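Local structure of botulinum neurotoxin type G (Clostridium botulinum, 3MPP) at residues Ser125-Tyr139 against Ala156-Glu168. The protein targets botulinum neurotoxin to host nerve cells, its receptor-binding domain attaching the toxin to the cell surface so that the protease light chain can be delivered into the cytosol. The protein carries 4 engineered substitutions. Numbering follows the deposited sequence.
Sequences SIFFEYSIKDNISDY and ANIYINGSLKKSE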
loop_
_atom_site.group_PDB
_atom_site.type_symbol
_atom_site.label_atom_id
_atom_site.label_comp_id
_atom_site.label_asym_id
_atom_site.label_seq_id
_atom_site.Cartn_x
_atom_site.Cartn_y
_atom_site.Cartn_z
ATOM N N SER A 125 8.149 -26.005 -1.938
ATOM C CA SER A 125 7.778 -24.609 -1.860
ATOM C C SER A 125 6.352 -24.404 -1.388
ATOM O O SER A 125 5.497 -25.266 -1.552
ATOM C CB SER A 125 7.950 -23.952 -3.224
ATOM O OG SER A 125 9.303 -23.991 -3.631
ATOM N N ILE A 126 6.118 -23.235 -0.806
ATOM C CA ILE A 126 4.788 -22.774 -0.473
ATOM C C ILE A 126 4.718 -21.353 -1.022
ATOM O O ILE A 126 5.742 -20.686 -1.111
ATOM C CB ILE A 126 4.570 -22.795 1.049
ATOM C CG1 ILE A 126 3.163 -22.323 1.406
ATOM C CG2 ILE A 126 5.618 -21.952 1.752
ATOM C CD1 ILE A 126 2.831 -22.489 2.873
ATOM N N PHE A 127 3.528 -20.893 -1.404
ATOM C CA PHE A 127 3.411 -19.597 -2.053
ATOM C C PHE A 127 2.093 -18.893 -1.742
ATOM O O PHE A 127 1.125 -19.518 -1.292
ATOM C CB PHE A 127 3.567 -19.758 -3.572
ATOM C CG PHE A 127 2.454 -20.530 -4.215
ATOM C CD1 PHE A 127 1.276 -19.890 -4.581
ATOM C CD2 PHE A 127 2.573 -21.895 -4.441
ATOM C CE1 PHE A 127 0.244 -20.586 -5.170
ATOM C CE2 PHE A 127 1.544 -22.601 -5.033
ATOM C CZ PHE A 127 0.373 -21.947 -5.397
ATOM N N PHE A 128 2.080 -17.584 -1.972
ATOM C CA PHE A 128 0.858 -16.795 -1.953
ATOM C C PHE A 128 0.655 -16.205 -3.346
ATOM O O PHE A 128 1.582 -15.622 -3.908
ATOM C CB PHE A 128 0.949 -15.673 -0.908
ATOM C CG PHE A 128 -0.173 -14.669 -0.985
ATOM C CD1 PHE A 128 -1.474 -15.029 -0.649
ATOM C CD2 PHE A 128 0.074 -13.352 -1.365
ATOM C CE1 PHE A 128 -2.511 -14.098 -0.706
ATOM C CE2 PHE A 128 -0.956 -12.429 -1.429
ATOM C CZ PHE A 128 -2.255 -12.804 -1.096
ATOM N N GLU A 129 -0.541 -16.371 -3.907
ATOM C CA GLU A 129 -0.851 -15.792 -5.215
ATOM C C GLU A 129 -2.012 -14.815 -5.102
ATOM O O GLU A 129 -3.045 -15.169 -4.538
ATOM C CB GLU A 129 -1.223 -16.885 -6.220
ATOM C CG GLU A 129 -1.657 -16.339 -7.595
ATOM C CD GLU A 129 -1.848 -17.438 -8.645
ATOM O OE1 GLU A 129 -1.041 -18.385 -8.674
ATOM O OE2 GLU A 129 -2.799 -17.350 -9.450
ATOM N N TYR A 130 -1.844 -13.595 -5.625
ATOM C CA TYR A 130 -2.954 -12.647 -5.716
ATOM C C TYR A 130 -3.413 -12.527 -7.168
ATOM O O TYR A 130 -2.641 -12.759 -8.097
ATOM C CB TYR A 130 -2.585 -11.268 -5.134
ATOM C CG TYR A 130 -1.289 -10.700 -5.665
ATOM C CD1 TYR A 130 -1.249 -10.034 -6.885
ATOM C CD2 TYR A 130 -0.107 -10.844 -4.954
ATOM C CE1 TYR A 130 -0.062 -9.518 -7.385
ATOM C CE2 TYR A 130 1.078 -10.339 -5.441
ATOM C CZ TYR A 130 1.094 -9.675 -6.661
ATOM O OH TYR A 130 2.277 -9.166 -7.145
ATOM N N SER A 131 -4.680 -12.175 -7.355
ATOM C CA SER A 131 -5.264 -12.087 -8.692
ATOM C C SER A 131 -4.640 -10.980 -9.538
ATOM O O SER A 131 -4.222 -9.948 -9.020
ATOM C CB SER A 131 -6.777 -11.850 -8.592
ATOM O OG SER A 131 -7.359 -11.711 -9.877
ATOM N N ILE A 132 -4.582 -11.203 -10.845
ATOM C CA ILE A 132 -4.243 -10.138 -11.772
ATOM C C ILE A 132 -5.415 -9.913 -12.719
ATOM O O ILE A 132 -5.247 -9.426 -13.836
ATOM C CB ILE A 132 -2.951 -10.457 -12.559
ATOM C CG1 ILE A 132 -3.052 -11.826 -13.237
ATOM C CG2 ILE A 132 -1.754 -10.442 -11.627
ATOM C CD1 ILE A 132 -1.800 -12.183 -14.018
ATOM N N LYS A 133 -6.613 -10.264 -12.262
ATOM C CA LYS A 133 -7.805 -10.064 -13.081
ATOM C C LYS A 133 -8.866 -9.211 -12.390
ATOM O O LYS A 133 -9.919 -8.946 -12.964
ATOM C CB LYS A 133 -8.401 -11.410 -13.511
ATOM C CG LYS A 133 -7.448 -12.239 -14.363
ATOM C CD LYS A 133 -7.971 -13.661 -14.548
ATOM C CE LYS A 133 -7.003 -14.506 -15.369
ATOM N NZ LYS A 133 -7.431 -15.941 -15.405
ATOM N N ASP A 134 -8.594 -8.778 -11.166
ATOM C CA ASP A 134 -9.578 -7.985 -10.426
ATOM C C ASP A 134 -9.545 -6.534 -10.884
ATOM O O ASP A 134 -8.483 -5.999 -11.194
ATOM C CB ASP A 134 -9.335 -8.076 -8.919
ATOM C CG ASP A 134 -9.719 -9.438 -8.341
ATOM O OD1 ASP A 134 -10.357 -10.246 -9.051
ATOM O OD2 ASP A 134 -9.373 -9.700 -7.176
ATOM N N ASN A 135 -10.710 -5.899 -10.917
ATOM C CA ASN A 135 -10.770 -4.485 -11.250
ATOM C C ASN A 135 -9.857 -3.657 -10.360
ATOM O O ASN A 135 -9.195 -2.741 -10.838
ATOM C CB ASN A 135 -12.205 -3.971 -11.161
ATOM C CG ASN A 135 -13.078 -4.513 -12.273
ATOM O OD1 ASN A 135 -12.626 -4.671 -13.409
ATOM N ND2 ASN A 135 -14.328 -4.799 -11.955
ATOM N N ILE A 136 -9.851 -3.972 -9.062
ATOM C CA ILE A 136 -9.023 -3.261 -8.094
ATOM C C ILE A 136 -8.293 -4.271 -7.213
ATOM O O ILE A 136 -8.899 -5.184 -6.666
ATOM C CB ILE A 136 -9.879 -2.303 -7.192
ATOM C CG1 ILE A 136 -10.713 -1.334 -8.037
ATOM C CG2 ILE A 136 -9.002 -1.528 -6.207
ATOM C CD1 ILE A 136 -9.913 -0.202 -8.679
ATOM N N SER A 137 -6.986 -4.101 -7.073
ATOM C CA SER A 137 -6.171 -5.048 -6.332
ATOM C C SER A 137 -5.648 -4.455 -5.022
ATOM O O SER A 137 -5.160 -3.334 -5.011
ATOM C CB SER A 137 -4.971 -5.451 -7.189
ATOM O OG SER A 137 -4.046 -6.195 -6.421
ATOM N N ASP A 138 -5.725 -5.221 -3.934
ATOM C CA ASP A 138 -5.126 -4.828 -2.662
ATOM C C ASP A 138 -3.616 -5.101 -2.651
ATOM O O ASP A 138 -2.942 -4.822 -1.657
ATOM C CB ASP A 138 -5.750 -5.624 -1.510
ATOM C CG ASP A 138 -7.252 -5.373 -1.348
ATOM O OD1 ASP A 138 -7.819 -4.538 -2.074
ATOM O OD2 ASP A 138 -7.864 -6.028 -0.484
ATOM N N TYR A 139 -3.081 -5.644 -3.742
ATOM C CA TYR A 139 -1.687 -6.120 -3.735
ATOM C C TYR A 139 -0.781 -5.537 -4.828
ATOM O O TYR A 139 0.382 -5.208 -4.575
ATOM C CB TYR A 139 -1.658 -7.651 -3.800
ATOM C CG TYR A 139 -2.446 -8.290 -2.680
ATOM C CD1 TYR A 139 -1.904 -8.381 -1.408
ATOM C CD2 TYR A 139 -3.734 -8.786 -2.890
ATOM C CE1 TYR A 139 -2.622 -8.950 -0.349
ATOM C CE2 TYR A 139 -4.462 -9.372 -1.833
ATOM C CZ TYR A 139 -3.891 -9.435 -0.570
ATOM O OH TYR A 139 -4.567 -9.997 0.484
ATOM N N ALA A 156 5.143 -25.219 7.406
ATOM C CA ALA A 156 5.518 -23.901 6.928
ATOM C C ALA A 156 4.238 -23.108 6.739
ATOM O O ALA A 156 3.270 -23.624 6.186
ATOM C CB ALA A 156 6.283 -24.008 5.619
ATOM N N ASN A 157 4.230 -21.863 7.214
ATOM C CA ASN A 157 3.057 -20.999 7.102
ATOM C C ASN A 157 3.395 -19.673 6.443
ATOM O O ASN A 157 4.450 -19.095 6.708
ATOM C CB ASN A 157 2.463 -20.712 8.483
ATOM C CG ASN A 157 2.215 -21.974 9.294
ATOM O OD1 ASN A 157 3.137 -22.733 9.585
ATOM N ND2 ASN A 157 0.967 -22.188 9.676
ATOM N N ILE A 158 2.494 -19.187 5.593
ATOM C CA ILE A 158 2.623 -17.853 5.029
ATOM C C ILE A 158 1.474 -16.993 5.514
ATOM O O ILE A 158 0.304 -17.326 5.317
ATOM C CB ILE A 158 2.604 -17.853 3.491
ATOM C CG1 ILE A 158 3.811 -18.593 2.929
ATOM C CG2 ILE A 158 2.592 -16.420 2.959
ATOM C CD1 ILE A 158 3.977 -18.397 1.445
ATOM N N TYR A 159 1.822 -15.890 6.160
ATOM C CA TYR A 159 0.848 -14.902 6.572
ATOM C C TYR A 159 0.965 -13.704 5.648
ATOM O O TYR A 159 2.065 -13.289 5.323
ATOM C CB TYR A 159 1.144 -14.453 7.995
ATOM C CG TYR A 159 0.998 -15.543 9.020
ATOM C CD1 TYR A 159 -0.139 -15.624 9.811
ATOM C CD2 TYR A 159 1.997 -16.488 9.202
ATOM C CE1 TYR A 159 -0.278 -16.622 10.762
ATOM C CE2 TYR A 159 1.871 -17.490 10.148
ATOM C CZ TYR A 159 0.733 -17.553 10.922
ATOM O OH TYR A 159 0.599 -18.544 11.862
ATOM N N ILE A 160 -0.168 -13.138 5.247
ATOM C CA ILE A 160 -0.165 -11.923 4.447
ATOM C C ILE A 160 -0.977 -10.852 5.154
ATOM O O ILE A 160 -2.152 -11.067 5.494
ATOM C CB ILE A 160 -0.749 -12.166 3.046
ATOM C CG1 ILE A 160 0.116 -13.174 2.278
ATOM C CG2 ILE A 160 -0.871 -10.840 2.278
ATOM C CD1 ILE A 160 1.467 -12.623 1.840
ATOM N N ASN A 161 -0.353 -9.699 5.379
ATOM C CA ASN A 161 -1.008 -8.617 6.109
ATOM C C ASN A 161 -1.603 -9.127 7.422
ATOM O O ASN A 161 -2.757 -8.842 7.767
ATOM C CB ASN A 161 -2.054 -7.924 5.235
ATOM C CG ASN A 161 -1.423 -6.954 4.224
ATOM O OD1 ASN A 161 -0.266 -6.549 4.364
ATOM N ND2 ASN A 161 -2.185 -6.588 3.204
ATOM N N GLY A 162 -0.799 -9.896 8.146
ATOM C CA GLY A 162 -1.171 -10.362 9.471
ATOM C C GLY A 162 -2.084 -11.575 9.521
ATOM O O GLY A 162 -2.363 -12.093 10.600
ATOM N N SER A 163 -2.546 -12.041 8.367
ATOM C CA SER A 163 -3.519 -13.130 8.329
ATOM C C SER A 163 -2.955 -14.390 7.664
ATOM O O SER A 163 -2.298 -14.314 6.632
ATOM C CB SER A 163 -4.798 -12.662 7.627
ATOM O OG SER A 163 -5.630 -13.753 7.281
ATOM N N LEU A 164 -3.204 -15.549 8.270
ATOM C CA LEU A 164 -2.726 -16.820 7.724
ATOM C C LEU A 164 -3.332 -17.047 6.336
ATOM O O LEU A 164 -4.548 -16.959 6.169
ATOM C CB LEU A 164 -3.110 -17.976 8.662
ATOM C CG LEU A 164 -2.193 -19.197 8.806
ATOM C CD1 LEU A 164 -2.901 -20.311 9.593
ATOM C CD2 LEU A 164 -1.706 -19.718 7.466
ATOM N N LYS A 165 -2.493 -17.332 5.341
ATOM C CA LYS A 165 -2.983 -17.596 3.986
ATOM C C LYS A 165 -2.685 -19.030 3.532
ATOM O O LYS A 165 -3.439 -19.620 2.758
ATOM C CB LYS A 165 -2.384 -16.609 2.982
ATOM C CG LYS A 165 -2.676 -15.128 3.267
ATOM C CD LYS A 165 -4.148 -14.820 3.166
ATOM C CE LYS A 165 -4.397 -13.328 3.366
ATOM N NZ LYS A 165 -5.853 -13.019 3.436
ATOM N N LYS A 166 -1.569 -19.576 3.994
ATOM C CA LYS A 166 -1.223 -20.956 3.675
ATOM C C LYS A 166 -0.380 -21.598 4.761
ATOM O O LYS A 166 0.303 -20.917 5.520
ATOM C CB LYS A 166 -0.530 -21.054 2.315
ATOM C CG LYS A 166 -1.513 -21.166 1.174
ATOM C CD LYS A 166 -0.850 -21.500 -0.128
ATOM C CE LYS A 166 -1.834 -21.340 -1.266
ATOM N NZ LYS A 166 -1.140 -21.387 -2.575
ATOM N N SER A 167 -0.439 -22.921 4.834
ATOM C CA SER A 167 0.278 -23.654 5.860
ATOM C C SER A 167 0.374 -25.118 5.455
ATOM O O SER A 167 -0.636 -25.818 5.407
ATOM C CB SER A 167 -0.441 -23.508 7.201
ATOM O OG SER A 167 0.160 -24.316 8.196
ATOM N N GLU A 168 1.588 -25.576 5.155
ATOM C CA GLU A 168 1.788 -26.941 4.668
ATOM C C GLU A 168 3.009 -27.636 5.269
ATOM O O GLU A 168 3.918 -26.987 5.788
ATOM C CB GLU A 168 1.928 -26.942 3.144
ATOM C CG GLU A 168 0.892 -26.108 2.410
ATOM C CD GLU A 168 1.282 -25.851 0.963
ATOM O OE1 GLU A 168 0.718 -24.919 0.354
ATOM O OE2 GLU A 168 2.156 -26.580 0.441
HETATM O O HOH W 1 1.475 -23.347 -1.641
HETATM O O HOH W 2 -4.697 -8.514 2.587
#
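The F128 ring carries I160 on one face: I160 CG1 stands over its centre, 3.6 Å from the centroid and 13° off the normal, a CH-pi contact. The second branch of I160 reaches the neighbouring ring, CG2 lying 3.7 Å from Y139 CE1, while F128 CZ sits off-centre over one face of Y139 and D138 CB over the opposite face; the edge of Y130 meets F128 CE2. The F127 ring is covered on one face, toward its rim, by K166 NZ, 3.4 Å from the centroid and 27° off the normal, which meets the geometry of a cation-pi pair; R111 of strand 111-117 makes another with this ring. Because F127 CB points away from the hairpin, the lysine, extended beyond CG, must pass alongside F127 O to reach the ring. Its ammonium gives that oxygen a weak hydrogen bond (NZ to O 3.2 Å). A water takes the F127 N-H and donates to E168 OE1, 2.7 Å away, with a weak bond from K166 NZ, although E168 is poorly ordered. Another water joins Y139 OH to N161 ND2, and N161 OD1 accepts from S145 N. At the E168 end, I126 packs CG2 against I158 CD1 (3.9 Å) and CD1 against K166 CB.

I158 O takes the N-H of both K165 and K166, the doubled position of a classic beta bulge in the hairpin, which closes through a type I' turn from I160 to S163. The short segments 125-129 and 156-160 approach to 7.6 Å between axes at 17°, consistent with two sheets drawing together at one margin of the jelly-roll-like, lectin-type N-terminal subdomain. Strand 123-129 is an outermost strand of its sheet, paired with 111-117, whereas in the other sheet 156-160 pairs with 144-150 and helix 210-220 covers Y159.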